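PDB 4HFL: putative cytoplasmic protein from Enterobacter cloacae, which is the type VI secretion effector Tae4, an amidase that probably cleaves peptide bonds in the peptidoglycan of rival bacteria and is inhibited by its immunity protein Tai4. Local coordinates for residues Gly22-Arg27 / Val142-Gly147; Asn26-Val31 / Ser64-Tyr69. One frame throughout, in Å; residues are numbered along the deposited sequence.

Contact 1 (Gly22-Arg27 / Val142-Gly147)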
loop_
_atom_site.group_PDB
_atom_site.type_symbol
_atom_site.label_atom_id
_atom_site.label_comp_id
_atom_site.label_asym_id
_atom_site.label_seq_id
_atom_site.Cartn_x
_atom_site.Cartn_y
_atom_site.Cartn_z
ATOM N N GLY A 22 -1.753 -11.802 -9.427
ATOM C CA GLY A 22 -3.067 -12.351 -9.136
ATOM C C GLY A 22 -3.306 -12.465 -7.646
ATOM O O GLY A 22 -4.322 -11.995 -7.142
ATOM N N ALA A 23 -2.363 -13.085 -6.939
ATOM C CA ALA A 23 -2.465 -13.265 -5.493
ATOM C C ALA A 23 -2.576 -11.937 -4.731
ATOM O O ALA A 23 -3.391 -11.794 -3.802
ATOM C CB ALA A 23 -1.295 -14.071 -4.994
ATOM N N ALA A 24 -1.740 -10.977 -5.110
ATOM C CA ALA A 24 -1.792 -9.660 -4.508
ATOM C C ALA A 24 -3.174 -9.038 -4.756
ATOM O O ALA A 24 -3.824 -8.546 -3.836
ATOM C CB ALA A 24 -0.672 -8.789 -5.083
ATOM N N TRP A 25 -3.645 -9.109 -5.997
ATOM C CA TRP A 25 -4.944 -8.538 -6.348
ATOM C C TRP A 25 -6.081 -9.162 -5.540
ATOM O O TRP A 25 -7.018 -8.460 -5.104
ATOM C CB TRP A 25 -5.207 -8.699 -7.851
ATOM C CG TRP A 25 -6.409 -7.919 -8.297
ATOM C CD1 TRP A 25 -7.706 -8.363 -8.371
ATOM C CD2 TRP A 25 -6.430 -6.542 -8.717
ATOM N NE1 TRP A 25 -8.525 -7.342 -8.815
ATOM C CE2 TRP A 25 -7.764 -6.221 -9.035
ATOM C CE3 TRP A 25 -5.446 -5.555 -8.855
ATOM C CZ2 TRP A 25 -8.131 -4.955 -9.481
ATOM C CZ3 TRP A 25 -5.816 -4.311 -9.300
ATOM C CH2 TRP A 25 -7.143 -4.022 -9.609
ATOM N N ASN A 26 -5.992 -10.480 -5.347
ATOM C CA ASN A 26 -6.992 -11.239 -4.589
ATOM C C ASN A 26 -7.031 -10.888 -3.100
ATOM O O ASN A 26 -8.115 -10.638 -2.523
ATOM C CB ASN A 26 -6.767 -12.748 -4.770
ATOM C CG ASN A 26 -7.060 -13.221 -6.186
ATOM O OD1 ASN A 26 -7.690 -12.511 -6.974
ATOM N ND2 ASN A 26 -6.620 -14.441 -6.509
ATOM N N ARG A 27 -5.854 -10.860 -2.466
ATOM C CA ARG A 27 -5.814 -10.434 -1.058
ATOM C C ARG A 27 -6.316 -8.977 -0.886
ATOM O O ARG A 27 -7.115 -8.644 0.037
ATOM C CB ARG A 27 -4.404 -10.618 -0.460
ATOM C CG ARG A 27 -3.798 -12.031 -0.604
ATOM C CD ARG A 27 -4.445 -13.099 0.334
ATOM N NE ARG A 27 -5.757 -13.526 -0.153
ATOM C CZ ARG A 27 -5.943 -14.333 -1.191
ATOM N NH1 ARG A 27 -4.897 -14.812 -1.859
ATOM N NH2 ARG A 27 -7.179 -14.654 -1.569
ATOM N N VAL A 142 -0.696 3.904 -1.527
ATOM C CA VAL A 142 -0.104 2.720 -2.123
ATOM C C VAL A 142 -1.243 1.800 -2.541
ATOM O O VAL A 142 -2.179 1.580 -1.770
ATOM C CB VAL A 142 0.798 2.005 -1.111
ATOM C CG1 VAL A 142 1.388 0.745 -1.727
ATOM C CG2 VAL A 142 1.898 2.936 -0.624
ATOM N N THR A 143 -1.181 1.278 -3.761
ATOM C CA THR A 143 -2.294 0.451 -4.255
ATOM C C THR A 143 -1.783 -0.485 -5.340
ATOM O O THR A 143 -0.562 -0.589 -5.558
ATOM C CB THR A 143 -3.479 1.342 -4.777
ATOM O OG1 THR A 143 -4.630 0.531 -5.046
ATOM C CG2 THR A 143 -3.085 2.097 -6.049
ATOM N N LEU A 144 -2.697 -1.177 -6.014
ATOM C CA LEU A 144 -2.320 -2.034 -7.141
ATOM C C LEU A 144 -2.898 -1.437 -8.410
ATOM O O LEU A 144 -3.966 -0.824 -8.369
ATOM C CB LEU A 144 -2.877 -3.448 -6.973
ATOM C CG LEU A 144 -2.493 -4.178 -5.683
ATOM C CD1 LEU A 144 -3.179 -5.529 -5.610
ATOM C CD2 LEU A 144 -0.990 -4.365 -5.596
ATOM N N TRP A 145 -2.203 -1.647 -9.528
ATOM C CA TRP A 145 -2.596 -1.124 -10.838
ATOM C C TRP A 145 -2.606 -2.287 -11.828
ATOM O O TRP A 145 -1.648 -3.048 -11.880
ATOM C CB TRP A 145 -1.583 -0.048 -11.267
ATOM C CG TRP A 145 -1.558 0.268 -12.738
ATOM C CD1 TRP A 145 -0.662 -0.195 -13.662
ATOM C CD2 TRP A 145 -2.460 1.129 -13.448
ATOM N NE1 TRP A 145 -0.949 0.332 -14.905
ATOM C CE2 TRP A 145 -2.046 1.146 -14.800
ATOM C CE3 TRP A 145 -3.566 1.898 -13.071
ATOM C CZ2 TRP A 145 -2.712 1.892 -15.778
ATOM C CZ3 TRP A 145 -4.224 2.637 -14.038
ATOM C CH2 TRP A 145 -3.804 2.619 -15.379
ATOM N N ASN A 146 -3.682 -2.442 -12.595
ATOM C CA ASN A 146 -3.813 -3.612 -13.468
ATOM C C ASN A 146 -3.636 -3.282 -14.947
ATOM O O ASN A 146 -3.863 -4.140 -15.810
ATOM C CB ASN A 146 -5.163 -4.333 -13.245
ATOM C CG ASN A 146 -6.342 -3.597 -13.888
ATOM O OD1 ASN A 146 -6.230 -2.432 -14.284
ATOM N ND2 ASN A 146 -7.482 -4.275 -13.986
ATOM N N GLY A 147 -3.250 -2.040 -15.243
ATOM C CA GLY A 147 -3.087 -1.621 -16.628
ATOM C C GLY A 147 -4.198 -0.686 -17.060
ATOM O O GLY A 147 -4.116 -0.063 -18.128
#
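Leu144 and Trp25 carry most of this contact, in which helix residues 22-27 lie against the end of strand 138-145 and the turn that follows it. The segments meet by van der Waals packing, largely between apolar groups. Leu144 directs its side chain at the helix, and the methyl CD1 settles on the backbone, 3.6 Å from Trp25 CA and equally close to Ala24 O. Ala24 CB stands 4.1 Å from the same Leu144 CD1. The single methyl of Ala24 suits this buried place, where Leu144 lies close to the helix backbone.

The second apolar element is the indole. Trp25 holds CG anti to the backbone N (chi1 -170°), which lays the six-membered ring alongside Leu144, the two side chains running past each other in opposite directions. Trp25 CE3 meets Leu144 CB at 3.8 Å, an oblique approach. Farther out, Trp25 CZ3 lies 4.0 Å from Asn146 CB, and the amide plane of Asn146 is within 8° of the indole plane. The broad ring thus spans both the last part of the strand and the start of the turn.

The polar end of Asn146 serves the turn itself: OD1 accepts from the backbone N of Asn148, closing an Asx turn, and from that of Ile149. An asparagine suits this turn, since its side-chain oxygen can accept both N-H groups.

The segment axes come within 9.6 Å at 124° between their N-to-C directions. Strand 138-145 is an outermost strand of the four-stranded antiparallel sheet, paired with strand 126-133, where Leu144 also touches Ile127. Ser151 hydrogen-bonds Leu144 and touches Trp25, so the loop containing it borders the contact, while helix 59-69 covers another side of helix 21-30 through Tyr65 and Tyr69.

Contact 2 (Asn26-Val31 / Ser64-Tyr69); sequences NRFKEV and SYVLNY
Tyr65 keeps CG anti to its backbone N (chi1 170°), which sends the phenol across to the C-terminal end of helix 21-30, where Arg27, Glu30 and the following Val31 receive it. Bends at chi2 and chi3 fold the Arg27 chain over, setting its guanidinium against Glu30 one turn later.

The resulting salt bridge is side-on: Arg27 NE reaches Glu30 OE1 at 2.8 Å with an N-H...O angle of 166°, and Arg27 NH2 reaches Glu30 OE2 at 2.6 Å. Both donors meet the carboxylate from above its plane. The extended glutamate chain brings both carboxylate oxygens to the guanidinium. A bond from Tyr65 OH to Glu30 OE1 is doubtful in detail, the modelled separation being too short.

Beside the salt bridge, Val31 CG1 lies over one face of the Tyr65 ring, 4.1 Å from its centroid, a CH-pi contact. The ring edge meets the helix backbone, Tyr65 CE2 lying 3.4 Å from Arg27 O. Arg27 CD also packs on Tyr69 CB at 3.7 Å. On the buried side Val66 CG2 touches Phe28 CB at 3.8 Å; the compact, branched Val66 is consistent with the close backbones, Arg27 CA and Val66 CA being 5.4 Å apart.

The two segments run roughly antiparallel, at 139°. Helix 35-42 borders them through Leu41 and Leu42, strand 90-92 adds Tyr91 beside Tyr65, and helix 95-106 packs behind Leu67.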
loop_
_atom_site.group_PDB
_atom_site.type_symbol
_atom_site.label_atom_id
_atom_site.label_comp_id
_atom_site.label_asym_id
_atom_site.label_seq_id
_atom_site.Cartn_x
_atom_site.Cartn_y
_atom_site.Cartn_z
ATOM N N ASN A 26 -5.992 -10.480 -5.347
ATOM C CA ASN A 26 -6.992 -11.239 -4.589
ATOM C C ASN A 26 -7.031 -10.888 -3.100
ATOM O O ASN A 26 -8.115 -10.638 -2.523
ATOM C CB ASN A 26 -6.767 -12.748 -4.770
ATOM C CG ASN A 26 -7.060 -13.221 -6.186
ATOM O OD1 ASN A 26 -7.690 -12.511 -6.974
ATOM N ND2 ASN A 26 -6.620 -14.441 -6.509
ATOM N N ARG A 27 -5.854 -10.860 -2.466
ATOM C CA ARG A 27 -5.814 -10.434 -1.058
ATOM C C ARG A 27 -6.316 -8.977 -0.886
ATOM O O ARG A 27 -7.115 -8.644 0.037
ATOM C CB ARG A 27 -4.404 -10.618 -0.460
ATOM C CG ARG A 27 -3.798 -12.031 -0.604
ATOM C CD ARG A 27 -4.445 -13.099 0.334
ATOM N NE ARG A 27 -5.757 -13.526 -0.153
ATOM C CZ ARG A 27 -5.943 -14.333 -1.191
ATOM N NH1 ARG A 27 -4.897 -14.812 -1.859
ATOM N NH2 ARG A 27 -7.179 -14.654 -1.569
ATOM N N PHE A 28 -5.868 -8.108 -1.791
ATOM C CA PHE A 28 -6.312 -6.714 -1.733
ATOM C C PHE A 28 -7.835 -6.639 -1.828
ATOM O O PHE A 28 -8.482 -5.923 -1.052
ATOM C CB PHE A 28 -5.674 -5.852 -2.821
ATOM C CG PHE A 28 -5.816 -4.356 -2.568
ATOM C CD1 PHE A 28 -4.731 -3.602 -2.154
ATOM C CD2 PHE A 28 -7.044 -3.716 -2.737
ATOM C CE1 PHE A 28 -4.855 -2.223 -1.918
ATOM C CE2 PHE A 28 -7.178 -2.344 -2.505
ATOM C CZ PHE A 28 -6.085 -1.603 -2.104
ATOM N N LYS A 29 -8.403 -7.370 -2.782
ATOM C CA LYS A 29 -9.851 -7.430 -2.910
ATOM C C LYS A 29 -10.441 -7.794 -1.568
ATOM O O LYS A 29 -11.408 -7.160 -1.131
ATOM C CB LYS A 29 -10.288 -8.445 -3.980
ATOM C CG LYS A 29 -10.360 -7.865 -5.398
ATOM C CD LYS A 29 -11.262 -8.708 -6.309
ATOM C CE LYS A 29 -11.788 -7.885 -7.487
ATOM N NZ LYS A 29 -12.644 -8.686 -8.416
ATOM N N GLU A 30 -9.843 -8.785 -0.896
ATOM C CA GLU A 30 -10.330 -9.145 0.444
ATOM C C GLU A 30 -10.347 -7.964 1.418
ATOM O O GLU A 30 -11.248 -7.872 2.261
ATOM C CB GLU A 30 -9.533 -10.306 1.044
ATOM C CG GLU A 30 -9.793 -11.658 0.381
ATOM C CD GLU A 30 -8.719 -12.676 0.711
ATOM O OE1 GLU A 30 -7.757 -12.332 1.430
ATOM O OE2 GLU A 30 -8.834 -13.826 0.251
ATOM N N VAL A 31 -9.371 -7.060 1.331
ATOM C CA VAL A 31 -9.485 -5.870 2.222
ATOM C C VAL A 31 -9.901 -4.507 1.610
ATOM O O VAL A 31 -9.641 -3.455 2.206
ATOM C CB VAL A 31 -8.226 -5.666 3.109
ATOM C CG1 VAL A 31 -8.129 -6.756 4.142
ATOM C CG2 VAL A 31 -6.969 -5.635 2.247
ATOM N N SER A 64 -0.160 -4.048 4.176
ATOM C CA SER A 64 0.474 -4.976 5.116
ATOM C C SER A 64 -0.191 -6.335 5.032
ATOM O O SER A 64 0.493 -7.367 5.063
ATOM C CB SER A 64 0.384 -4.437 6.551
ATOM O OG SER A 64 1.131 -3.234 6.685
ATOM N N TYR A 65 -1.524 -6.351 4.930
ATOM C CA TYR A 65 -2.250 -7.626 4.799
ATOM C C TYR A 65 -1.847 -8.332 3.492
ATOM O O TYR A 65 -1.545 -9.546 3.477
ATOM C CB TYR A 65 -3.771 -7.398 4.868
ATOM C CG TYR A 65 -4.609 -8.616 4.513
ATOM C CD1 TYR A 65 -4.936 -9.561 5.475
ATOM C CD2 TYR A 65 -5.081 -8.814 3.218
ATOM C CE1 TYR A 65 -5.696 -10.671 5.162
ATOM C CE2 TYR A 65 -5.842 -9.938 2.891
ATOM C CZ TYR A 65 -6.147 -10.859 3.869
ATOM O OH TYR A 65 -6.909 -11.979 3.564
ATOM N N VAL A 66 -1.826 -7.567 2.397
ATOM C CA VAL A 66 -1.421 -8.123 1.099
ATOM C C VAL A 66 -0.031 -8.740 1.168
ATOM O O VAL A 66 0.165 -9.894 0.766
ATOM C CB VAL A 66 -1.465 -7.045 -0.024
ATOM C CG1 VAL A 66 -0.761 -7.535 -1.288
ATOM C CG2 VAL A 66 -2.913 -6.665 -0.327
ATOM N N LEU A 67 0.936 -7.974 1.665
ATOM C CA LEU A 67 2.311 -8.473 1.750
ATOM C C LEU A 67 2.409 -9.692 2.664
ATOM O O LEU A 67 3.079 -10.654 2.324
ATOM C CB LEU A 67 3.257 -7.386 2.232
ATOM C CG LEU A 67 3.450 -6.211 1.266
ATOM C CD1 LEU A 67 4.289 -5.134 1.907
ATOM C CD2 LEU A 67 4.110 -6.694 0.003
ATOM N N ASN A 68 1.726 -9.658 3.807
ATOM C CA ASN A 68 1.784 -10.758 4.772
ATOM C C ASN A 68 1.276 -12.036 4.174
ATOM O O ASN A 68 1.841 -13.112 4.409
ATOM C CB ASN A 68 0.946 -10.440 6.031
ATOM C CG ASN A 68 1.715 -9.624 7.063
ATOM O OD1 ASN A 68 2.928 -9.807 7.245
ATOM N ND2 ASN A 68 1.011 -8.713 7.745
ATOM N N TYR A 69 0.190 -11.942 3.414
ATOM C CA TYR A 69 -0.408 -13.177 2.910
ATOM C C TYR A 69 0.103 -13.603 1.535
ATOM O O TYR A 69 -0.263 -14.665 1.027
ATOM C CB TYR A 69 -1.933 -13.118 3.015
ATOM C CG TYR A 69 -2.378 -13.312 4.448
ATOM C CD1 TYR A 69 -2.711 -14.567 4.927
ATOM C CD2 TYR A 69 -2.423 -12.244 5.332
ATOM C CE1 TYR A 69 -3.104 -14.753 6.253
ATOM C CE2 TYR A 69 -2.815 -12.415 6.651
ATOM C CZ TYR A 69 -3.153 -13.670 7.104
ATOM O OH TYR A 69 -3.535 -13.827 8.421
#

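How the contacts relate
Helix 21-30 joins the two contacts, whose centres lie about 9 Å apart: contact 1 ties it to strand 138-145 and contact 2 to helix 59-69, their ranges overlapping at Asn26 and Arg27. Their buried sides pack against each other. Leu144 CD1 of contact 1 packs 3.8 Å from Phe28 CB of contact 2, and Ala24 CA lies 4.0 Å from Val66 CG1. The Phe28 ring also reaches the strand, its CZ 3.9 Å from Thr143 OG1. Helix 59-69 meets the strand directly where Val142 touches Cys59 and Met63. Such packing of helices against an antiparallel sheet is consistent with the papain-like fold of peptidase clan CA.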